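Local atomic coordinates of Rik1-associated factor 1 (Schizosaccharomyces pombe, PDB entry 4O9D), a protein that contributes, through its WD-repeat beta-propeller and other parts, to heterochromatin formation as a component of the histone H3-methylating Clr4 complex. Residues A37-L41 with C42-A46; I64-F67 with H68-T71; S189-L192 with G193-S196; G386-E389 with D390-L394. All coordinates share one frame; numbering follows the deposited sequence.

Contact 1 of 4, residues A37-L41 with C42-A46. With EDO (1,2-ethanediol), chain C.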
ATOM      1  N   ALA A  37      -3.703  -6.671  -4.985  1.00 21.11           N
ATOM      2  CA  ALA A  37      -3.571  -5.872  -6.190  1.00 24.82           C
ATOM      3  C   ALA A  37      -4.570  -6.333  -7.208  1.00 26.75           C
ATOM      4  O   ALA A  37      -4.974  -7.497  -7.201  1.00 25.00           O
ATOM      5  CB  ALA A  37      -2.153  -5.982  -6.754  1.00 23.32           C
ATOM      6  N   TYR A  38      -4.953  -5.418  -8.094  1.00 23.45           N
ATOM      7  CA  TYR A  38      -5.788  -5.753  -9.227  1.00 24.02           C
ATOM      8  C   TYR A  38      -5.023  -5.362 -10.485  1.00 28.80           C
ATOM      9  O   TYR A  38      -4.277  -4.390 -10.483  1.00 23.54           O
ATOM     10  CB  TYR A  38      -7.112  -4.987  -9.174  1.00 27.80           C
ATOM     11  CG  TYR A  38      -7.840  -5.094  -7.864  1.00 24.54           C
ATOM     12  CD1 TYR A  38      -8.712  -6.155  -7.605  1.00 26.25           C
ATOM     13  CD2 TYR A  38      -7.685  -4.117  -6.885  1.00 28.61           C
ATOM     14  CE1 TYR A  38      -9.392  -6.254  -6.392  1.00 24.41           C
ATOM     15  CE2 TYR A  38      -8.362  -4.194  -5.679  1.00 24.34           C
ATOM     16  CZ  TYR A  38      -9.220  -5.261  -5.434  1.00 29.24           C
ATOM     17  OH  TYR A  38      -9.898  -5.323  -4.227  1.00 26.50           O
ATOM     18  N   ASN A  39      -5.186  -6.119 -11.558  1.00 24.16           N
ATOM     19  CA  ASN A  39      -4.486  -5.768 -12.777  1.00 28.26           C
ATOM     20  C   ASN A  39      -5.279  -4.688 -13.502  1.00 32.05           C
ATOM     21  O   ASN A  39      -6.452  -4.456 -13.174  1.00 31.51           O
ATOM     22  CB  ASN A  39      -4.165  -7.012 -13.617  1.00 28.12           C
ATOM     23  CG  ASN A  39      -5.346  -7.578 -14.352  1.00 30.06           C
ATOM     24  OD1 ASN A  39      -6.510  -7.247 -14.101  1.00 34.39           O
ATOM     25  ND2 ASN A  39      -5.041  -8.458 -15.303  1.00 32.77           N
ATOM     26  N   PRO A  40      -4.633  -3.975 -14.430  1.00 32.47           N
ATOM     27  CA  PRO A  40      -5.330  -2.806 -14.995  1.00 34.62           C
ATOM     28  C   PRO A  40      -6.737  -3.162 -15.492  1.00 37.09           C
ATOM     29  O   PRO A  40      -7.690  -2.442 -15.189  1.00 37.16           O
ATOM     30  CB  PRO A  40      -4.432  -2.378 -16.160  1.00 33.41           C
ATOM     31  CG  PRO A  40      -3.049  -2.905 -15.785  1.00 39.81           C
ATOM     32  CD  PRO A  40      -3.292  -4.184 -15.012  1.00 33.98           C
ATOM     33  N   LEU A  41      -6.849  -4.282 -16.213  1.00 36.17           N
ATOM     34  CA  LEU A  41      -8.111  -4.731 -16.793  1.00 35.27           C
ATOM     35  C   LEU A  41      -9.121  -5.137 -15.730  1.00 39.07           C
ATOM     36  O   LEU A  41     -10.293  -5.366 -16.041  1.00 44.51           O
ATOM     37  CB  LEU A  41      -7.859  -5.925 -17.719  1.00 38.68           C
ATOM     38  CG  LEU A  41      -6.960  -5.661 -18.926  1.00 40.73           C
ATOM     39  CD1 LEU A  41      -6.548  -6.959 -19.627  1.00 47.44           C
ATOM     40  CD2 LEU A  41      -7.631  -4.719 -19.904  1.00 43.20           C
ATOM     41  N   CYS A  42      -8.672  -5.240 -14.482  1.00 32.76           N
ATOM     42  CA  CYS A  42      -9.514  -5.757 -13.392  1.00 33.79           C
ATOM     43  C   CYS A  42     -10.072  -7.149 -13.749  1.00 34.74           C
ATOM     44  O   CYS A  42     -11.238  -7.446 -13.519  1.00 35.51           O
ATOM     45  CB  CYS A  42     -10.642  -4.774 -13.052  1.00 34.19           C
ATOM     46  SG  CYS A  42     -11.442  -5.085 -11.435  1.00 39.26           S
ATOM     47  N   GLU A  43      -9.206  -7.991 -14.307  1.00 34.57           N
ATOM     48  CA  GLU A  43      -9.536  -9.373 -14.665  1.00 37.48           C
ATOM     49  C   GLU A  43      -8.903 -10.360 -13.699  1.00 35.30           C
ATOM     50  O   GLU A  43      -9.337 -11.512 -13.595  1.00 33.84           O
ATOM     51  CB  GLU A  43      -9.049  -9.671 -16.088  1.00 37.47           C
ATOM     52  CG  GLU A  43      -9.969  -9.106 -17.154  1.00 41.79           C
ATOM     53  CD  GLU A  43      -9.422  -9.219 -18.566  1.00 46.51           C
ATOM     54  OE1 GLU A  43     -10.126  -8.753 -19.490  1.00 48.43           O
ATOM     55  OE2 GLU A  43      -8.300  -9.752 -18.756  1.00 46.51           O
ATOM     56  N   LYS A  44      -7.868  -9.910 -12.994  1.00 28.18           N
ATOM     57  CA  LYS A  44      -7.105 -10.793 -12.120  1.00 29.92           C
ATOM     58  C   LYS A  44      -6.711 -10.005 -10.895  1.00 30.82           C
ATOM     59  O   LYS A  44      -6.684  -8.774 -10.947  1.00 28.23           O
ATOM     60  CB  LYS A  44      -5.854 -11.298 -12.846  1.00 33.22           C
ATOM     61  CG  LYS A  44      -6.157 -12.134 -14.079  1.00 37.99           C
ATOM     62  CD  LYS A  44      -4.891 -12.732 -14.666  1.00 43.33           C
ATOM     63  CE  LYS A  44      -5.201 -13.825 -15.681  1.00 46.56           C
ATOM     64  NZ  LYS A  44      -5.241 -15.167 -15.028  1.00 48.30           N
ATOM     65  N   PHE A  45      -6.422 -10.706  -9.799  1.00 27.20           N
ATOM     66  CA  PHE A  45      -6.012 -10.057  -8.563  1.00 24.47           C
ATOM     67  C   PHE A  45      -4.903 -10.899  -7.942  1.00 25.64           C
ATOM     68  O   PHE A  45      -4.689 -12.041  -8.340  1.00 24.47           O
ATOM     69  CB  PHE A  45      -7.202  -9.950  -7.601  1.00 26.46           C
ATOM     70  CG  PHE A  45      -7.680 -11.277  -7.107  1.00 27.47           C
ATOM     71  CD1 PHE A  45      -7.127 -11.846  -5.973  1.00 25.95           C
ATOM     72  CD2 PHE A  45      -8.672 -11.979  -7.804  1.00 31.87           C
ATOM     73  CE1 PHE A  45      -7.572 -13.098  -5.508  1.00 30.24           C
ATOM     74  CE2 PHE A  45      -9.123 -13.225  -7.357  1.00 27.06           C
ATOM     75  CZ  PHE A  45      -8.573 -13.790  -6.214  1.00 28.80           C
ATOM     76  N   ALA A  46      -4.208 -10.344  -6.964  1.00 19.53           N
ATOM     77  CA  ALA A  46      -3.191 -11.087  -6.247  1.00 22.68           C
ATOM     78  C   ALA A  46      -3.187 -10.716  -4.773  1.00 25.92           C
ATOM     79  O   ALA A  46      -3.464  -9.572  -4.411  1.00 26.05           O
ATOM     80  CB  ALA A  46      -1.774 -10.864  -6.881  1.00 21.72           C
TER
HETATM   81  C1  EDO C 701      -4.604 -17.749 -11.473  1.00 35.54           C
HETATM   82  O1  EDO C 701      -4.398 -17.175 -12.771  1.00 50.59           O
HETATM   83  C2  EDO C 701      -6.004 -18.356 -11.378  1.00 38.30           C
HETATM   84  O2  EDO C 701      -6.285 -19.218 -12.491  1.00 39.59           O
HETATM   85  O   HOH W   1      -6.050 -10.181 -17.374  1.00 39.66           O

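Contact 2 of 4, residues I64-F67 with H68-T71. With EDO (1,2-ethanediol), chain C.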
ATOM      1  N   ILE A  64      -2.528 -15.715  -6.874  1.00 25.65           N
ATOM      2  CA  ILE A  64      -3.028 -14.984  -8.023  1.00 25.89           C
ATOM      3  C   ILE A  64      -4.339 -15.628  -8.376  1.00 28.29           C
ATOM      4  O   ILE A  64      -4.405 -16.863  -8.510  1.00 27.65           O
ATOM      5  CB  ILE A  64      -2.094 -15.064  -9.257  1.00 31.37           C
ATOM      6  CG1 ILE A  64      -0.733 -14.435  -8.964  1.00 30.75           C
ATOM      7  CG2 ILE A  64      -2.734 -14.349 -10.458  1.00 31.44           C
ATOM      8  CD1 ILE A  64       0.119 -14.239 -10.220  1.00 39.00           C
ATOM      9  N   GLY A  65      -5.372 -14.798  -8.510  1.00 28.50           N
ATOM     10  CA  GLY A  65      -6.717 -15.262  -8.806  1.00 30.64           C
ATOM     11  C   GLY A  65      -7.240 -14.648 -10.095  1.00 34.31           C
ATOM     12  O   GLY A  65      -6.703 -13.647 -10.579  1.00 29.86           O
ATOM     13  N   ASP A  66      -8.301 -15.250 -10.636  1.00 33.89           N
ATOM     14  CA  ASP A  66      -8.880 -14.855 -11.909  1.00 32.64           C
ATOM     15  C   ASP A  66     -10.386 -14.675 -11.729  1.00 38.07           C
ATOM     16  O   ASP A  66     -11.076 -15.605 -11.308  1.00 34.42           O
ATOM     17  CB  ASP A  66      -8.612 -15.948 -12.957  1.00 35.52           C
ATOM     18  CG  ASP A  66      -9.129 -15.575 -14.333  1.00 38.80           C
ATOM     19  OD1 ASP A  66     -10.344 -15.713 -14.571  1.00 39.32           O
ATOM     20  OD2 ASP A  66      -8.318 -15.127 -15.175  1.00 45.89           O
ATOM     21  N   PHE A  67     -10.896 -13.491 -12.056  1.00 33.13           N
ATOM     22  CA  PHE A  67     -12.295 -13.160 -11.783  1.00 37.24           C
ATOM     23  C   PHE A  67     -13.260 -13.923 -12.718  1.00 36.70           C
ATOM     24  O   PHE A  67     -14.308 -14.381 -12.289  1.00 32.54           O
ATOM     25  CB  PHE A  67     -12.526 -11.648 -11.878  1.00 32.06           C
ATOM     26  CG  PHE A  67     -11.901 -10.848 -10.742  1.00 37.03           C
ATOM     27  CD1 PHE A  67     -12.049 -11.249  -9.418  1.00 36.76           C
ATOM     28  CD2 PHE A  67     -11.177  -9.691 -11.002  1.00 32.17           C
ATOM     29  CE1 PHE A  67     -11.489 -10.502  -8.366  1.00 32.29           C
ATOM     30  CE2 PHE A  67     -10.609  -8.936  -9.955  1.00 31.53           C
ATOM     31  CZ  PHE A  67     -10.767  -9.354  -8.631  1.00 31.51           C
ATOM     32  N   HIS A  68     -12.895 -14.067 -13.982  1.00 37.71           N
ATOM     33  CA  HIS A  68     -13.725 -14.816 -14.921  1.00 40.47           C
ATOM     34  C   HIS A  68     -13.895 -16.293 -14.535  1.00 36.69           C
ATOM     35  O   HIS A  68     -15.007 -16.809 -14.556  1.00 36.59           O
ATOM     36  CB  HIS A  68     -13.151 -14.727 -16.331  1.00 35.87           C
ATOM     37  CG  HIS A  68     -13.856 -15.604 -17.318  1.00 40.76           C
ATOM     38  ND1 HIS A  68     -15.225 -15.598 -17.472  1.00 50.49           N
ATOM     39  CD2 HIS A  68     -13.385 -16.536 -18.184  1.00 42.13           C
ATOM     40  CE1 HIS A  68     -15.569 -16.476 -18.400  1.00 41.67           C
ATOM     41  NE2 HIS A  68     -14.471 -17.058 -18.847  1.00 40.33           N
ATOM     42  N   SER A  69     -12.805 -16.966 -14.170  1.00 35.62           N
ATOM     43  CA  SER A  69     -12.859 -18.412 -13.903  1.00 34.23           C
ATOM     44  C   SER A  69     -13.075 -18.734 -12.432  1.00 36.67           C
ATOM     45  O   SER A  69     -13.373 -19.886 -12.073  1.00 31.34           O
ATOM     46  CB  SER A  69     -11.572 -19.099 -14.404  1.00 35.42           C
ATOM     47  OG  SER A  69     -10.437 -18.680 -13.655  1.00 33.63           O
ATOM     48  N   GLU A  70     -12.918 -17.723 -11.576  1.00 31.22           N
ATOM     49  CA  GLU A  70     -13.117 -17.901 -10.150  1.00 30.82           C
ATOM     50  C   GLU A  70     -12.170 -18.975  -9.626  1.00 31.20           C
ATOM     51  O   GLU A  70     -12.524 -19.797  -8.778  1.00 32.46           O
ATOM     52  CB  GLU A  70     -14.587 -18.230  -9.868  1.00 29.10           C
ATOM     53  CG  GLU A  70     -15.513 -17.263 -10.590  1.00 32.51           C
ATOM     54  CD  GLU A  70     -16.979 -17.358 -10.150  1.00 37.01           C
ATOM     55  OE1 GLU A  70     -17.338 -18.277  -9.363  1.00 33.92           O
ATOM     56  OE2 GLU A  70     -17.765 -16.491 -10.592  1.00 39.13           O
ATOM     57  N   THR A  71     -10.946 -18.944 -10.140  1.00 28.67           N
ATOM     58  CA  THR A  71      -9.898 -19.845  -9.684  1.00 30.41           C
ATOM     59  C   THR A  71      -8.750 -19.058  -9.073  1.00 30.71           C
ATOM     60  O   THR A  71      -8.565 -17.876  -9.358  1.00 29.38           O
ATOM     61  CB  THR A  71      -9.346 -20.698 -10.833  1.00 33.29           C
ATOM     62  OG1 THR A  71      -8.804 -19.841 -11.840  1.00 31.87           O
ATOM     63  CG2 THR A  71     -10.461 -21.563 -11.452  1.00 31.50           C
TER
HETATM   64  C1  EDO C 701      -4.604 -17.749 -11.473  1.00 35.54           C
HETATM   65  O1  EDO C 701      -4.398 -17.175 -12.771  1.00 50.59           O
HETATM   66  C2  EDO C 701      -6.004 -18.356 -11.378  1.00 38.30           C
HETATM   67  O2  EDO C 701      -6.285 -19.218 -12.491  1.00 39.59           O

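Contact 3 of 4, residues S189-L192 with G193-S196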
ATOM      1  N   SER A 189       5.964  10.493  -9.739  1.00 20.89           N
ATOM      2  CA  SER A 189       5.193  11.722  -9.869  1.00 27.08           C
ATOM      3  C   SER A 189       5.503  12.421 -11.196  1.00 29.61           C
ATOM      4  O   SER A 189       6.679  12.583 -11.546  1.00 29.00           O
ATOM      5  CB  SER A 189       5.520  12.641  -8.685  1.00 24.66           C
ATOM      6  OG  SER A 189       4.833  13.876  -8.764  1.00 27.78           O
ATOM      7  N   ASN A 190       4.465  12.828 -11.932  1.00 26.43           N
ATOM      8  CA  ASN A 190       4.665  13.581 -13.187  1.00 31.55           C
ATOM      9  C   ASN A 190       3.537  14.561 -13.539  1.00 32.46           C
ATOM     10  O   ASN A 190       3.423  15.002 -14.689  1.00 35.25           O
ATOM     11  CB  ASN A 190       4.936  12.661 -14.400  1.00 30.19           C
ATOM     12  CG  ASN A 190       3.756  11.756 -14.753  1.00 35.49           C
ATOM     13  OD1 ASN A 190       2.600  12.011 -14.387  1.00 34.99           O
ATOM     14  ND2 ASN A 190       4.052  10.688 -15.493  1.00 38.89           N
ATOM     15  N   PHE A 191       2.719  14.918 -12.563  1.00 31.37           N
ATOM     16  CA  PHE A 191       1.738  15.992 -12.760  1.00 30.50           C
ATOM     17  C   PHE A 191       0.832  15.642 -13.949  1.00 30.16           C
ATOM     18  O   PHE A 191       0.668  16.422 -14.894  1.00 30.61           O
ATOM     19  CB  PHE A 191       2.471  17.330 -12.947  1.00 30.68           C
ATOM     20  CG  PHE A 191       1.572  18.540 -12.992  1.00 26.27           C
ATOM     21  CD1 PHE A 191       0.473  18.647 -12.158  1.00 34.65           C
ATOM     22  CD2 PHE A 191       1.847  19.589 -13.877  1.00 29.69           C
ATOM     23  CE1 PHE A 191      -0.361  19.779 -12.203  1.00 34.81           C
ATOM     24  CE2 PHE A 191       1.024  20.728 -13.926  1.00 29.84           C
ATOM     25  CZ  PHE A 191      -0.073  20.818 -13.085  1.00 34.08           C
ATOM     26  N   LEU A 192       0.271  14.431 -13.866  1.00 33.79           N
ATOM     27  CA  LEU A 192      -0.627  13.864 -14.869  1.00 34.15           C
ATOM     28  C   LEU A 192      -0.023  13.907 -16.261  1.00 36.31           C
ATOM     29  O   LEU A 192      -0.693  14.285 -17.217  1.00 33.38           O
ATOM     30  CB  LEU A 192      -2.001  14.564 -14.859  1.00 34.19           C
ATOM     31  CG  LEU A 192      -3.186  13.736 -15.389  1.00 38.71           C
ATOM     32  CD1 LEU A 192      -3.360  12.457 -14.566  1.00 37.21           C
ATOM     33  CD2 LEU A 192      -4.498  14.534 -15.369  1.00 38.75           C
ATOM     34  N   GLY A 193       1.243  13.515 -16.381  1.00 32.82           N
ATOM     35  CA  GLY A 193       1.879  13.443 -17.696  1.00 31.19           C
ATOM     36  C   GLY A 193       2.342  14.772 -18.293  1.00 38.09           C
ATOM     37  O   GLY A 193       2.890  14.802 -19.401  1.00 36.40           O
ATOM     38  N   ARG A 194       2.162  15.869 -17.561  1.00 30.91           N
ATOM     39  CA  ARG A 194       2.594  17.172 -18.053  1.00 31.04           C
ATOM     40  C   ARG A 194       4.054  17.536 -17.758  1.00 33.78           C
ATOM     41  O   ARG A 194       4.531  18.548 -18.271  1.00 34.39           O
ATOM     42  CB  ARG A 194       1.669  18.276 -17.514  1.00 34.45           C
ATOM     43  CG  ARG A 194       0.214  18.135 -17.987  1.00 30.31           C
ATOM     44  CD  ARG A 194      -0.652  19.231 -17.398  1.00 34.20           C
ATOM     45  NE  ARG A 194      -1.005  18.871 -16.045  1.00 45.28           N
ATOM     46  CZ  ARG A 194      -2.231  18.585 -15.614  1.00 34.64           C
ATOM     47  NH1 ARG A 194      -3.295  18.665 -16.412  1.00 34.81           N
ATOM     48  NH2 ARG A 194      -2.372  18.231 -14.350  1.00 34.81           N
ATOM     49  N   SER A 195       4.748  16.735 -16.941  1.00 29.03           N
ATOM     50  CA  SER A 195       6.148  16.960 -16.611  1.00 33.20           C
ATOM     51  C   SER A 195       6.937  15.646 -16.759  1.00 33.36           C
ATOM     52  O   SER A 195       6.354  14.616 -17.094  1.00 29.12           O
ATOM     53  CB  SER A 195       6.271  17.497 -15.167  1.00 33.32           C
ATOM     54  OG  SER A 195       7.585  17.974 -14.904  1.00 52.28           O
ATOM     55  N   SER A 196       8.251  15.671 -16.515  1.00 30.73           N
ATOM     56  CA  SER A 196       9.048  14.430 -16.539  1.00 30.52           C
ATOM     57  C   SER A 196       8.871  13.636 -15.226  1.00 33.86           C
ATOM     58  O   SER A 196       8.461  14.196 -14.191  1.00 29.88           O
ATOM     59  CB  SER A 196      10.531  14.724 -16.765  1.00 37.13           C
ATOM     60  OG  SER A 196      11.052  15.554 -15.742  1.00 37.19           O
TER

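Contact 4 of 4, residues G386-E389 with D390-L394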
ATOM      1  N   GLY A 386      -8.990  -2.590   0.226  1.00 28.88           N
ATOM      2  CA  GLY A 386      -8.707  -1.850  -0.990  1.00 25.20           C
ATOM      3  C   GLY A 386      -9.709  -2.048  -2.112  1.00 28.50           C
ATOM      4  O   GLY A 386     -10.041  -3.183  -2.466  1.00 26.73           O
ATOM      5  N   PHE A 387     -10.169  -0.936  -2.686  1.00 26.18           N
ATOM      6  CA  PHE A 387     -11.023  -0.949  -3.872  1.00 26.51           C
ATOM      7  C   PHE A 387     -10.207  -1.179  -5.123  1.00 29.95           C
ATOM      8  O   PHE A 387      -9.054  -0.746  -5.209  1.00 30.14           O
ATOM      9  CB  PHE A 387     -11.673   0.420  -4.068  1.00 28.59           C
ATOM     10  CG  PHE A 387     -12.780   0.725  -3.096  1.00 28.22           C
ATOM     11  CD1 PHE A 387     -14.032   0.189  -3.277  1.00 29.46           C
ATOM     12  CD2 PHE A 387     -12.563   1.570  -2.021  1.00 28.18           C
ATOM     13  CE1 PHE A 387     -15.052   0.479  -2.400  1.00 30.21           C
ATOM     14  CE2 PHE A 387     -13.589   1.870  -1.137  1.00 24.47           C
ATOM     15  CZ  PHE A 387     -14.826   1.318  -1.330  1.00 31.37           C
ATOM     16  N   SER A 388     -10.808  -1.806  -6.122  1.00 24.89           N
ATOM     17  CA  SER A 388     -10.227  -1.769  -7.450  1.00 26.23           C
ATOM     18  C   SER A 388     -10.478  -0.371  -7.992  1.00 29.46           C
ATOM     19  O   SER A 388     -11.444   0.308  -7.582  1.00 25.88           O
ATOM     20  CB  SER A 388     -10.848  -2.847  -8.361  1.00 28.04           C
ATOM     21  OG  SER A 388     -12.252  -2.676  -8.465  1.00 29.28           O
ATOM     22  N   GLU A 389      -9.619   0.059  -8.908  1.00 29.83           N
ATOM     23  CA  GLU A 389      -9.733   1.393  -9.494  1.00 35.94           C
ATOM     24  C   GLU A 389     -11.089   1.638 -10.171  1.00 36.42           C
ATOM     25  O   GLU A 389     -11.581   2.769 -10.177  1.00 38.73           O
ATOM     26  CB  GLU A 389      -8.595   1.644 -10.496  1.00 31.95           C
ATOM     27  CG  GLU A 389      -7.290   2.021  -9.856  1.00 39.59           C
ATOM     28  CD  GLU A 389      -6.237   2.412 -10.885  1.00 56.92           C
ATOM     29  OE1 GLU A 389      -5.486   3.381 -10.628  1.00 60.81           O
ATOM     30  OE2 GLU A 389      -6.166   1.759 -11.954  1.00 53.86           O
ATOM     31  N   ASP A 390     -11.691   0.599 -10.751  1.00 36.54           N
ATOM     32  CA  ASP A 390     -12.991   0.759 -11.406  1.00 35.45           C
ATOM     33  C   ASP A 390     -14.172   0.631 -10.410  1.00 34.64           C
ATOM     34  O   ASP A 390     -15.336   0.617 -10.809  1.00 36.39           O
ATOM     35  CB  ASP A 390     -13.145  -0.212 -12.593  1.00 35.72           C
ATOM     36  CG  ASP A 390     -13.466  -1.640 -12.160  1.00 35.85           C
ATOM     37  OD1 ASP A 390     -13.504  -1.904 -10.944  1.00 35.50           O
ATOM     38  OD2 ASP A 390     -13.668  -2.514 -13.040  1.00 38.48           O
ATOM     39  N   ALA A 391     -13.861   0.547  -9.121  1.00 33.06           N
ATOM     40  CA  ALA A 391     -14.887   0.604  -8.074  1.00 35.04           C
ATOM     41  C   ALA A 391     -15.767  -0.655  -8.009  1.00 33.77           C
ATOM     42  O   ALA A 391     -16.730  -0.713  -7.221  1.00 30.36           O
ATOM     43  CB  ALA A 391     -15.766   1.845  -8.276  1.00 34.08           C
ATOM     44  N   SER A 392     -15.430  -1.665  -8.814  1.00 33.22           N
ATOM     45  CA  SER A 392     -16.273  -2.858  -8.939  1.00 34.23           C
ATOM     46  C   SER A 392     -15.918  -3.929  -7.918  1.00 34.39           C
ATOM     47  O   SER A 392     -16.654  -4.909  -7.750  1.00 35.80           O
ATOM     48  CB  SER A 392     -16.191  -3.453 -10.357  1.00 38.76           C
ATOM     49  OG  SER A 392     -14.974  -4.170 -10.577  1.00 36.56           O
ATOM     50  N   LYS A 393     -14.793  -3.752  -7.239  1.00 29.58           N
ATOM     51  CA  LYS A 393     -14.355  -4.730  -6.252  1.00 28.95           C
ATOM     52  C   LYS A 393     -13.927  -4.028  -4.975  1.00 31.17           C
ATOM     53  O   LYS A 393     -13.345  -2.939  -5.029  1.00 29.78           O
ATOM     54  CB  LYS A 393     -13.179  -5.541  -6.799  1.00 31.83           C
ATOM     55  CG  LYS A 393     -13.490  -6.307  -8.089  1.00 34.84           C
ATOM     56  CD  LYS A 393     -14.553  -7.379  -7.846  1.00 31.52           C
ATOM     57  CE  LYS A 393     -15.003  -8.066  -9.139  1.00 39.43           C
ATOM     58  NZ  LYS A 393     -15.659  -7.119 -10.101  1.00 35.59           N
ATOM     59  N   LEU A 394     -14.228  -4.645  -3.833  1.00 27.86           N
ATOM     60  CA  LEU A 394     -13.625  -4.259  -2.563  1.00 27.15           C
ATOM     61  C   LEU A 394     -13.143  -5.536  -1.838  1.00 26.88           C
ATOM     62  O   LEU A 394     -13.861  -6.537  -1.768  1.00 28.92           O
ATOM     63  CB  LEU A 394     -14.627  -3.462  -1.710  1.00 27.26           C
ATOM     64  CG  LEU A 394     -14.166  -3.148  -0.285  1.00 28.14           C
ATOM     65  CD1 LEU A 394     -12.936  -2.205  -0.278  1.00 26.05           C
ATOM     66  CD2 LEU A 394     -15.324  -2.539   0.552  1.00 29.60           C
TER

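Contact 1 of 4, residues A37-L41 with C42-A46
N39 folds back onto E43 and K44 at the tip of a beta hairpin, the one that joins strands 33-38 and 44-49 in the propeller. Backbone bonds set the pairing. A37 and A46 form an antiparallel hydrogen-bonded pair, in which A37 N to A46 O and A46 N to A37 O each measure 3.0 Å. Y38 and F45 follow as a non-hydrogen-bonded pair. N39 N then bonds to K44 O. A type I turn runs from N39 to C42, closed by C42 N to N39 O at 2.7 Å.

The side-chain bonds centre on the N39 amide. Its CG lies between the backbone N and the carbonyl carbon (chi1 76°), which brings OD1 over the turn. E43 N reaches N39 OD1 at 2.8 Å in the amide plane. K44 N reaches N39 OD1 at 3.2 Å from above that plane. Two donors thus hold the amide's rotation.

Apolar contact is modest: Y38 CD1 meets F45 CB on one face of the sheet. Y38 OH bonds to T395 and G386. L41 CD1 lies alongside the charged end of E43. A water accepts from N39 ND2 at 2.9 Å and donates to E43 OE2 at 2.7 Å.

Contact 2 of 4, residues I64-F67 with H68-T71
D66 N bonds to T71 O at 2.9 Å, and E70 N makes a weak bond to D66 O, so the chain turns back on itself directly after strand 62-66. G65 CA also comes close to T71 O.

The D66 side chain reaches into this turn. Its CG is anti to the backbone N (chi1 -177°), which carries OD1 over the start of the loop. There S69 N meets D66 OD1 at 2.8 Å, almost in line with the C-O bond. The other oxygen, OD2, makes a salt bridge with K44 on the adjoining strand. An alanine here is likely to leave S69 N without its acceptor and K44 without its countercharge.

S69 OG and T71 OG1 are hydrogen-bonded at 2.7 Å. T71 OG1 also bonds, at 2.7 Å, to O2 of a 1,2-ethanediol that probably came from the crystallisation liquor. E70 OE1 makes a salt bridge with K24. The F67 ring packs against F45 and takes a cation-pi contact from K393.

E70 has a positive phi (59°), and E70 and T71 both face D66. This is a G1 beta bulge, placed where strands 62-66 and 71-74 of one propeller sheet meet.

Contact 3 of 4, residues S189-L192 with G193-S196
R194 lies over one face of the F191 ring. R194 CZ is 4.1 Å from the centroid of the F191 ring and 14° off its normal, a cation-pi contact. The two flat groups are not stacked. Their planes stand 58° apart, and the guanidinium turns an edge toward the ring. NE sits over the rim, and R194 NH2 comes to 3.3 Å from F191 CE1.

Torsions on both residues bring this about. F191 CG points opposite its own backbone N (chi1 -173°). The arginine chain bends at chi3, and this folds the guanidinium back over the ring. One face of the guanidinium is met by L192 CB, 3.7 Å from R194 NH2.

The backbone beneath is a type I' turn from F191 to R194, in the loop between strands 182-189 and 198-204 of one propeller blade. R194 N bonds to F191 O at 3.1 Å. S195 N bonds to N190 O at 3.1 Å, one residue further from the tip on each side. G193 has a positive phi, which suits glycine. G193 N also meets N190 OD1 at 2.8 Å, from above the amide plane. N190 ND2 is held in turn by D197. The F191 side chain also touches T265 and R266 of a nearby loop.

With a serine in place of F191 the ring is gone, and the R194 guanidinium would probably be freer to swing.

The contact is at the surface. Its polar bonds fix the turn, while the arginine's charge is probably eased by the aromatic face rather than by an acid within the turn.

Contact 4 of 4, residues G386-E389 with D390-L394
S388 OG and D390 CG are both tucked in over their own backbone, with chi1 58° and 78°. These torsions turn S388 OG and the D390 carboxylate toward each other. S388 OG donates to D390 OD1 at 2.9 Å, almost in line with the carboxylate C-O bond. Two more donors come from S392. S392 N reaches D390 OD1 at 2.9 Å from above the carboxylate plane. S392 OG reaches D390 OD1 at 2.7 Å from the syn side. Three bonds thus grip one oxygen and hold the carboxylate in place. S388 OG is also an acceptor, taking a weak bond from K393 N.

The bond from S392 N makes D390 the head of an Asx turn. This turn sits at the tip of the hairpin between strands 382-387 and 393-398, within the fourth WD repeat. A type I turn spans S388 to A391, closed by A391 N to S388 O at 2.9 Å. Next to the turn, S388 N bonds to K393 O at 3.0 Å. F387 and L394 then form an antiparallel non-hydrogen-bonded pair, and their side chains share a face of the sheet.

On that buried face L394 CD1 sits over the centre of the F387 ring. L394 CD1 is 3.9 Å from the centroid of the F387 ring and 5° off its normal, a CH-pi contact. L394 CD1 also touches the backbone of G386. F387 packs further on P346, and L394 on L20. At the polar end, K393 NZ donates to S392 OG at 3.1 Å.

Contacts 1, 2 and 4 cluster on one side of the propeller, while contact 3 stands apart, its centre about 24 Å from those of contacts 1 and 4. Contacts 1 and 2 belong to one sheet and bond directly: F45 O meets G65 N at 2.8 Å. Contacts 1 and 4 lie on neighbouring sheets and meet through Y38. Contacts 1, 2 and 4 are partly buried; contact 3 is a surface turn. N39 takes two backbone N-H groups, D66 one, and D390 one together with two hydroxyls. Contact 4 adds an apolar CH-pi face. N190 in contact 3 likewise takes one N-H; what sets contact 3 apart is the arginine over an aromatic ring.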